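Local atomic coordinates of hydratase ChsH2 (Mycobacterium tuberculosis SUMu008, PDB entry 4W78), a protein that probably works together with ChsH1 as a MaoC-like enoyl-CoA hydratase in the breakdown of cholesterol. Residues Asp101-Val109 with Thr119-Arg127; Ala6-Tyr14 with Leu58-Trp66. All blocks are in the same frame, centred on the assembly; numbering follows the deposited sequence.

Overall arrangement
Interaction 1 builds the middle of the antiparallel sheet, joining two hairpin strands mainly by backbone hydrogen bonds. Interaction 2 sets helix 52-67 beneath edge strand 7-14, chiefly through side chains. Its centre lies deeper, about 8 Å from the chain centre against 14 Å for interaction 1, which has one buried face and one more exposed. That exposed face is more polar, with Thr105, Lys107, Thr119, Thr121 and Glu123. On the buried one, Val122 and Val108 pack on Val59, Tyr62 and Val63 of the helix, and Met126 CE lies 3.5 Å from Trp66 CZ3. In interaction 2 the Tyr62 and water-mediated bonds span strand and helix, while Arg61 turns to the chain of ChsH1.

Interaction 1: residues Asp101-Val109 with Thr119-Arg127; sequences DGLITVKVV and TATVELSMR
The flat groups that Ile104 and Leu124 bring together are peptide units, joined by paired N-H...O bonds, while side chains cover the two faces of the sheet. Ile104 N lies 2.7 Å from Leu124 O with an almost straight N-H...O angle of 176°, and Leu124 N returns the bond to Ile104 O at 3.0 Å. Val106 with Val122 and Val108 with Ala120 are likewise paired; the donor lies in the carbonyl plane at Ile104 O, Val106 O, Val122 O and Val108 O, and tilted 30° from it at Ala120 O. Between them stand non-hydrogen-bonded pairs such as Thr105 with Glu123, where Thr105 CA approaches Val122 O to 3.3 Å. At the hairpin's open end, opposite its turn, the ladder ends in a weak Met126 N to Gly102 O bond of 3.4 Å.

On the buried face, Leu124 has CG wedged between its backbone N and carbonyl carbon (chi1 68°), which swings CD2 to within 3.8 Å of Val106 CG2. Ile104 CD1 presses tightly on Met126 CE at 3.5 Å. The other face is more polar: Thr105 CG2 meets Thr121 CG2 diagonally at 3.5 Å, and Lys107, fully extended, lays CE 4.1 Å from Thr119 CG2. Glu123 runs alongside Thr105, but its carboxylate bonds to Ser75 on strand 72-80. With helix 52-67 lying on the apolar face, the hairpin supplies central strands of the hot-dog fold expected of a MaoC-like hydratase.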
loop_
_atom_site.group_PDB
_atom_site.type_symbol
_atom_site.label_atom_id
_atom_site.label_comp_id
_atom_site.label_asym_id
_atom_site.label_seq_id
_atom_site.Cartn_x
_atom_site.Cartn_y
_atom_site.Cartn_z
ATOM N N ASP F 101 13.233 -32.915 -20.097
ATOM C CA ASP F 101 14.619 -32.468 -19.936
ATOM C C ASP F 101 14.762 -31.221 -19.057
ATOM O O ASP F 101 15.135 -30.149 -19.541
ATOM C CB ASP F 101 15.267 -32.227 -21.302
ATOM N N GLY F 102 14.464 -31.374 -17.769
ATOM C CA GLY F 102 14.610 -30.295 -16.806
ATOM C C GLY F 102 13.432 -29.319 -16.782
ATOM O O GLY F 102 13.183 -28.647 -15.768
ATOM N N LEU F 103 12.718 -29.275 -17.894
ATOM C CA LEU F 103 11.604 -28.343 -18.059
ATOM C C LEU F 103 10.276 -29.028 -17.718
ATOM O O LEU F 103 9.916 -30.038 -18.309
ATOM C CB LEU F 103 11.588 -27.832 -19.498
ATOM C CG LEU F 103 10.496 -26.849 -19.900
ATOM C CD1 LEU F 103 10.635 -25.552 -19.127
ATOM C CD2 LEU F 103 10.575 -26.601 -21.403
ATOM N N ILE F 104 9.566 -28.446 -16.759
ATOM C CA ILE F 104 8.364 -29.060 -16.212
ATOM C C ILE F 104 7.180 -28.165 -16.510
ATOM O O ILE F 104 7.307 -26.948 -16.478
ATOM C CB ILE F 104 8.505 -29.214 -14.687
ATOM C CG1 ILE F 104 9.639 -30.186 -14.376
ATOM C CG2 ILE F 104 7.209 -29.691 -14.041
ATOM C CD1 ILE F 104 10.423 -29.835 -13.158
ATOM N N THR F 105 6.043 -28.775 -16.804
ATOM C CA THR F 105 4.794 -28.038 -16.932
ATOM C C THR F 105 3.832 -28.458 -15.829
ATOM O O THR F 105 3.636 -29.649 -15.578
ATOM C CB THR F 105 4.145 -28.256 -18.308
ATOM O OG1 THR F 105 5.079 -27.885 -19.328
ATOM C CG2 THR F 105 2.898 -27.389 -18.443
ATOM N N VAL F 106 3.255 -27.469 -15.158
ATOM C CA VAL F 106 2.322 -27.719 -14.076
ATOM C C VAL F 106 0.992 -27.051 -14.383
ATOM O O VAL F 106 0.954 -25.865 -14.739
ATOM C CB VAL F 106 2.842 -27.144 -12.738
ATOM C CG1 VAL F 106 1.813 -27.341 -11.638
ATOM C CG2 VAL F 106 4.164 -27.785 -12.360
ATOM N N LYS F 107 -0.096 -27.804 -14.247
ATOM C CA LYS F 107 -1.443 -27.237 -14.344
ATOM C C LYS F 107 -1.952 -26.911 -12.954
ATOM O O LYS F 107 -1.891 -27.742 -12.053
ATOM C CB LYS F 107 -2.409 -28.211 -15.036
ATOM C CG LYS F 107 -3.839 -27.670 -15.071
ATOM C CD LYS F 107 -4.796 -28.633 -15.731
ATOM C CE LYS F 107 -6.186 -28.016 -15.805
ATOM N NZ LYS F 107 -7.150 -28.920 -16.478
ATOM N N VAL F 108 -2.451 -25.687 -12.787
ATOM C CA VAL F 108 -2.944 -25.227 -11.500
ATOM C C VAL F 108 -4.397 -24.809 -11.657
ATOM O O VAL F 108 -4.756 -24.167 -12.647
ATOM C CB VAL F 108 -2.106 -24.016 -11.014
ATOM C CG1 VAL F 108 -2.641 -23.466 -9.696
ATOM C CG2 VAL F 108 -0.646 -24.411 -10.857
ATOM N N VAL F 109 -5.240 -25.194 -10.701
ATOM C CA VAL F 109 -6.614 -24.694 -10.679
ATOM C C VAL F 109 -6.929 -24.163 -9.293
ATOM O O VAL F 109 -6.666 -24.820 -8.288
ATOM C CB VAL F 109 -7.664 -25.749 -11.103
ATOM C CG1 VAL F 109 -9.058 -25.134 -11.084
ATOM C CG2 VAL F 109 -7.352 -26.307 -12.482
ATOM N N THR F 119 -7.508 -20.935 -13.866
ATOM C CA THR F 119 -6.906 -22.124 -14.450
ATOM C C THR F 119 -5.612 -21.678 -15.102
ATOM O O THR F 119 -5.604 -20.743 -15.923
ATOM C CB THR F 119 -7.847 -22.754 -15.483
ATOM O OG1 THR F 119 -9.086 -23.082 -14.841
ATOM C CG2 THR F 119 -7.248 -24.020 -16.075
ATOM N N ALA F 120 -4.504 -22.312 -14.726
ATOM C CA ALA F 120 -3.210 -21.809 -15.156
ATOM C C ALA F 120 -2.282 -22.919 -15.590
ATOM O O ALA F 120 -2.413 -24.063 -15.168
ATOM C CB ALA F 120 -2.561 -21.000 -14.052
ATOM N N THR F 121 -1.355 -22.552 -16.457
ATOM C CA THR F 121 -0.308 -23.457 -16.913
ATOM C C THR F 121 1.015 -22.765 -16.625
ATOM O O THR F 121 1.223 -21.610 -17.011
ATOM C CB THR F 121 -0.440 -23.763 -18.420
ATOM O OG1 THR F 121 -1.706 -24.382 -18.680
ATOM C CG2 THR F 121 0.652 -24.703 -18.855
ATOM N N VAL F 122 1.902 -23.455 -15.910
ATOM C CA VAL F 122 3.166 -22.870 -15.496
ATOM C C VAL F 122 4.309 -23.727 -16.029
ATOM O O VAL F 122 4.293 -24.949 -15.876
ATOM C CB VAL F 122 3.272 -22.822 -13.965
ATOM C CG1 VAL F 122 4.582 -22.170 -13.517
ATOM C CG2 VAL F 122 2.065 -22.088 -13.374
ATOM N N GLU F 123 5.284 -23.088 -16.664
ATOM C CA GLU F 123 6.477 -23.791 -17.131
ATOM C C GLU F 123 7.646 -23.347 -16.272
ATOM O O GLU F 123 7.814 -22.168 -16.002
ATOM C CB GLU F 123 6.750 -23.484 -18.598
ATOM C CG GLU F 123 5.696 -24.044 -19.536
ATOM C CD GLU F 123 6.017 -23.753 -20.986
ATOM O OE1 GLU F 123 6.833 -22.835 -21.227
ATOM O OE2 GLU F 123 5.468 -24.437 -21.878
ATOM N N LEU F 124 8.454 -24.297 -15.824
ATOM C CA LEU F 124 9.548 -23.962 -14.941
ATOM C C LEU F 124 10.635 -24.992 -15.122
ATOM O O LEU F 124 10.391 -26.065 -15.663
ATOM C CB LEU F 124 9.096 -23.982 -13.476
ATOM C CG LEU F 124 8.715 -25.329 -12.858
ATOM C CD1 LEU F 124 8.949 -25.303 -11.352
ATOM C CD2 LEU F 124 7.267 -25.694 -13.153
ATOM N N SER F 125 11.834 -24.646 -14.677
ATOM C CA SER F 125 12.904 -25.625 -14.573
ATOM C C SER F 125 13.148 -25.841 -13.092
ATOM O O SER F 125 13.030 -24.914 -12.289
ATOM C CB SER F 125 14.163 -25.108 -15.249
ATOM O OG SER F 125 14.724 -24.063 -14.484
ATOM N N MET F 126 13.468 -27.072 -12.718
ATOM C CA MET F 126 13.700 -27.374 -11.323
ATOM C C MET F 126 15.036 -28.082 -11.215
ATOM O O MET F 126 15.458 -28.769 -12.143
ATOM C CB MET F 126 12.580 -28.252 -10.763
ATOM C CG MET F 126 12.379 -28.115 -9.259
ATOM S SD MET F 126 11.109 -29.223 -8.612
ATOM C CE MET F 126 9.847 -29.042 -9.849
ATOM N N ARG F 127 15.703 -27.899 -10.085
ATOM C CA ARG F 127 17.028 -28.455 -9.882
ATOM C C ARG F 127 16.944 -29.624 -8.915
ATOM O O ARG F 127 15.982 -29.737 -8.159
ATOM C CB ARG F 127 17.944 -27.374 -9.318
ATOM C CG ARG F 127 19.419 -27.624 -9.482
ATOM C CD ARG F 127 20.179 -26.530 -8.757
ATOM N NE ARG F 127 19.855 -26.512 -7.332
ATOM C CZ ARG F 127 20.132 -25.502 -6.514
ATOM N NH1 ARG F 127 20.725 -24.414 -6.979
ATOM N NH2 ARG F 127 19.802 -25.574 -5.233
#

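Interaction 2: residues Ala6-Tyr14 with Leu58-Trp66; sequences AVLPELKLY and LVQRYVTDW
Leu8 lies over one face of the Trp66 indole, its CG 3.7 Å from the centroid of the five-membered ring in a CH-pi contact. The indole is brought there by a first torsion of 166°, which sets CG of Trp66 opposite the backbone N. One branch of Leu8, CD2, turns to the CE2 side of Tyr62, while Pro9 CD approaches Trp66 CD1. Further along the strand, Leu11 slides past Tyr62 in the opposite direction and touches the CD1 and CE1 side of the ring with its CB. At the far end Leu13 and Leu58 reach toward each other tip to tip, with CD1 of Leu13 3.8 Å from CD2 of Leu58.

The strand axis crosses that of the helix at 122° and comes within 8.4 Å of it. This is consistent with the hot-dog fold of MaoC-like hydratases: strand 7-14 forms one edge of the curved sheet, and helix 52-67 is the long helix it wraps, with Tyr62 and Val63 also touching Val108 on strand 103-111.

Polar groups close the contact. Tyr62 OH donates to Pro9 O at 2.7 Å, standing 45° out of the carbonyl plane. A water accepts from Trp66 NE1 at 2.9 Å and donates to Val7 O at 2.8 Å, so it bridges the indole N-H to the strand backbone. Leu11 CD2 sits over the centre of one face of the Arg61 guanidinium, 4.1 Å from CZ; Arg61 NE forms a salt bridge with Asp65 OD2 along the same helix, its hydrogen bond weak, and NH1 bonds to Ile39 O of the ChsH1 chain.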
loop_
_atom_site.group_PDB
_atom_site.type_symbol
_atom_site.label_atom_id
_atom_site.label_comp_id
_atom_site.label_asym_id
_atom_site.label_seq_id
_atom_site.Cartn_x
_atom_site.Cartn_y
_atom_site.Cartn_z
ATOM N N ALA F 6 2.528 -36.000 -10.797
ATOM C CA ALA F 6 2.878 -35.558 -9.449
ATOM C C ALA F 6 1.896 -34.504 -8.956
ATOM O O ALA F 6 1.532 -33.582 -9.687
ATOM C CB ALA F 6 4.306 -35.026 -9.400
ATOM N N VAL F 7 1.446 -34.666 -7.721
ATOM C CA VAL F 7 0.417 -33.793 -7.184
ATOM C C VAL F 7 1.044 -32.767 -6.250
ATOM O O VAL F 7 1.929 -33.085 -5.449
ATOM C CB VAL F 7 -0.704 -34.590 -6.472
ATOM C CG1 VAL F 7 -1.348 -35.579 -7.436
ATOM C CG2 VAL F 7 -0.163 -35.336 -5.270
ATOM N N LEU F 8 0.607 -31.522 -6.380
ATOM C CA LEU F 8 1.094 -30.477 -5.499
ATOM C C LEU F 8 0.199 -30.436 -4.275
ATOM O O LEU F 8 -0.987 -30.776 -4.358
ATOM C CB LEU F 8 1.105 -29.121 -6.221
ATOM C CG LEU F 8 2.280 -28.834 -7.162
ATOM C CD1 LEU F 8 2.264 -29.704 -8.413
ATOM C CD2 LEU F 8 2.265 -27.368 -7.564
ATOM N N PRO F 9 0.766 -30.073 -3.115
ATOM C CA PRO F 9 -0.030 -29.962 -1.894
ATOM C C PRO F 9 -1.099 -28.910 -2.081
ATOM O O PRO F 9 -0.894 -27.966 -2.836
ATOM C CB PRO F 9 0.993 -29.501 -0.852
ATOM C CG PRO F 9 2.310 -30.010 -1.377
ATOM C CD PRO F 9 2.195 -29.820 -2.864
ATOM N N GLU F 10 -2.230 -29.094 -1.420
ATOM C CA GLU F 10 -3.338 -28.156 -1.506
ATOM C C GLU F 10 -2.962 -26.849 -0.812
ATOM O O GLU F 10 -2.226 -26.857 0.178
ATOM C CB GLU F 10 -4.547 -28.800 -0.831
ATOM C CG GLU F 10 -5.836 -28.034 -0.907
ATOM C CD GLU F 10 -7.032 -28.900 -0.546
ATOM O OE1 GLU F 10 -7.602 -28.707 0.549
ATOM O OE2 GLU F 10 -7.404 -29.776 -1.357
ATOM N N LEU F 11 -3.441 -25.727 -1.342
ATOM C CA LEU F 11 -3.318 -24.446 -0.641
ATOM C C LEU F 11 -4.682 -23.763 -0.576
ATOM O O LEU F 11 -5.287 -23.490 -1.608
ATOM C CB LEU F 11 -2.316 -23.527 -1.337
ATOM C CG LEU F 11 -2.248 -22.098 -0.783
ATOM C CD1 LEU F 11 -1.753 -22.086 0.657
ATOM C CD2 LEU F 11 -1.389 -21.214 -1.681
ATOM N N LYS F 12 -5.166 -23.503 0.635
ATOM C CA LYS F 12 -6.429 -22.787 0.812
ATOM C C LYS F 12 -6.178 -21.371 1.300
ATOM O O LYS F 12 -5.511 -21.163 2.316
ATOM C CB LYS F 12 -7.339 -23.516 1.810
ATOM C CG LYS F 12 -7.896 -24.832 1.316
ATOM C CD LYS F 12 -8.755 -25.500 2.381
ATOM C CE LYS F 12 -9.838 -24.559 2.882
ATOM N NZ LYS F 12 -10.745 -25.253 3.839
ATOM N N LEU F 13 -6.733 -20.405 0.578
ATOM C CA LEU F 13 -6.570 -18.998 0.917
ATOM C C LEU F 13 -7.916 -18.321 1.117
ATOM O O LEU F 13 -8.786 -18.377 0.249
ATOM C CB LEU F 13 -5.776 -18.279 -0.171
ATOM C CG LEU F 13 -4.308 -18.723 -0.275
ATOM C CD1 LEU F 13 -3.603 -17.991 -1.410
ATOM C CD2 LEU F 13 -3.586 -18.508 1.036
ATOM N N TYR F 14 -8.073 -17.684 2.271
ATOM C CA TYR F 14 -9.289 -16.949 2.597
ATOM C C TYR F 14 -9.145 -15.535 2.082
ATOM O O TYR F 14 -8.258 -14.793 2.514
ATOM C CB TYR F 14 -9.479 -16.931 4.111
ATOM C CG TYR F 14 -10.748 -16.265 4.596
ATOM C CD1 TYR F 14 -11.989 -16.626 4.089
ATOM C CD2 TYR F 14 -10.707 -15.308 5.608
ATOM C CE1 TYR F 14 -13.157 -16.033 4.562
ATOM C CE2 TYR F 14 -11.867 -14.709 6.085
ATOM C CZ TYR F 14 -13.086 -15.076 5.557
ATOM O OH TYR F 14 -14.235 -14.491 6.035
ATOM N N LEU F 58 -0.045 -15.410 -7.059
ATOM C CA LEU F 58 -0.456 -16.564 -6.252
ATOM C C LEU F 58 -0.162 -17.884 -6.967
ATOM O O LEU F 58 0.271 -18.859 -6.327
ATOM C CB LEU F 58 -1.939 -16.475 -5.895
ATOM C CG LEU F 58 -2.265 -15.361 -4.905
ATOM C CD1 LEU F 58 -3.778 -15.252 -4.747
ATOM C CD2 LEU F 58 -1.594 -15.623 -3.565
ATOM N N VAL F 59 -0.398 -17.943 -8.277
ATOM C CA VAL F 59 -0.047 -19.147 -9.043
ATOM C C VAL F 59 1.459 -19.413 -8.954
ATOM O O VAL F 59 1.895 -20.569 -8.758
ATOM C CB VAL F 59 -0.502 -19.020 -10.512
ATOM C CG1 VAL F 59 0.155 -20.077 -11.384
ATOM C CG2 VAL F 59 -2.029 -19.099 -10.606
ATOM N N GLN F 60 2.258 -18.359 -9.091
ATOM C CA GLN F 60 3.707 -18.463 -8.910
ATOM C C GLN F 60 4.060 -19.010 -7.542
ATOM O O GLN F 60 4.848 -19.968 -7.436
ATOM C CB GLN F 60 4.351 -17.089 -9.103
ATOM C CG GLN F 60 5.867 -17.109 -9.076
ATOM C CD GLN F 60 6.424 -15.736 -9.303
ATOM O OE1 GLN F 60 6.798 -15.384 -10.416
ATOM N NE2 GLN F 60 6.463 -14.946 -8.252
ATOM N N ARG F 61 3.515 -18.398 -6.494
ATOM C CA ARG F 61 3.771 -18.826 -5.114
ATOM C C ARG F 61 3.397 -20.287 -4.909
ATOM O O ARG F 61 4.155 -21.061 -4.312
ATOM C CB ARG F 61 2.949 -17.980 -4.149
ATOM C CG ARG F 61 3.000 -18.523 -2.739
ATOM C CD ARG F 61 1.977 -17.859 -1.854
ATOM N NE ARG F 61 1.786 -18.667 -0.656
ATOM C CZ ARG F 61 0.906 -18.389 0.294
ATOM N NH1 ARG F 61 0.137 -17.307 0.192
ATOM N NH2 ARG F 61 0.798 -19.192 1.344
ATOM N N TYR F 62 2.223 -20.657 -5.404
ATOM C CA TYR F 62 1.736 -22.023 -5.229
ATOM C C TYR F 62 2.726 -23.052 -5.807
ATOM O O TYR F 62 3.055 -24.065 -5.164
ATOM C CB TYR F 62 0.356 -22.143 -5.882
ATOM C CG TYR F 62 -0.219 -23.522 -5.752
ATOM C CD1 TYR F 62 -0.530 -24.036 -4.504
ATOM C CD2 TYR F 62 -0.421 -24.323 -6.866
ATOM C CE1 TYR F 62 -1.041 -25.320 -4.368
ATOM C CE2 TYR F 62 -0.934 -25.615 -6.738
ATOM C CZ TYR F 62 -1.244 -26.098 -5.484
ATOM O OH TYR F 62 -1.753 -27.374 -5.335
ATOM N N VAL F 63 3.221 -22.781 -7.011
ATOM C CA VAL F 63 4.168 -23.682 -7.664
ATOM C C VAL F 63 5.524 -23.713 -6.955
ATOM O O VAL F 63 6.096 -24.789 -6.759
ATOM C CB VAL F 63 4.337 -23.337 -9.169
ATOM C CG1 VAL F 63 5.459 -24.165 -9.796
ATOM C CG2 VAL F 63 3.055 -23.608 -9.888
ATOM N N THR F 64 6.040 -22.546 -6.566
ATOM C CA THR F 64 7.357 -22.505 -5.920
ATOM C C THR F 64 7.332 -22.983 -4.469
ATOM O O THR F 64 8.349 -23.440 -3.964
ATOM C CB THR F 64 8.044 -21.135 -6.022
ATOM O OG1 THR F 64 7.233 -20.140 -5.379
ATOM C CG2 THR F 64 8.249 -20.764 -7.484
ATOM N N ASP F 65 6.175 -22.894 -3.813
ATOM C CA ASP F 65 6.001 -23.512 -2.494
ATOM C C ASP F 65 6.348 -24.999 -2.572
ATOM O O ASP F 65 6.951 -25.561 -1.655
ATOM C CB ASP F 65 4.551 -23.373 -2.002
ATOM C CG ASP F 65 4.240 -22.003 -1.395
ATOM O OD1 ASP F 65 5.148 -21.158 -1.268
ATOM O OD2 ASP F 65 3.062 -21.795 -1.018
ATOM N N TRP F 66 5.947 -25.627 -3.669
ATOM C CA TRP F 66 6.182 -27.047 -3.910
ATOM C C TRP F 66 7.569 -27.305 -4.495
ATOM O O TRP F 66 8.290 -28.208 -4.052
ATOM C CB TRP F 66 5.091 -27.570 -4.854
ATOM C CG TRP F 66 5.352 -28.912 -5.465
ATOM C CD1 TRP F 66 5.202 -30.141 -4.879
ATOM C CD2 TRP F 66 5.777 -29.158 -6.806
ATOM N NE1 TRP F 66 5.522 -31.132 -5.774
ATOM C CE2 TRP F 66 5.869 -30.552 -6.968
ATOM C CE3 TRP F 66 6.074 -28.328 -7.895
ATOM C CZ2 TRP F 66 6.272 -31.139 -8.168
ATOM C CZ3 TRP F 66 6.472 -28.913 -9.083
ATOM C CH2 TRP F 66 6.560 -30.299 -9.212
HETATM O O HOH W 1 4.624 -33.830 -5.459
#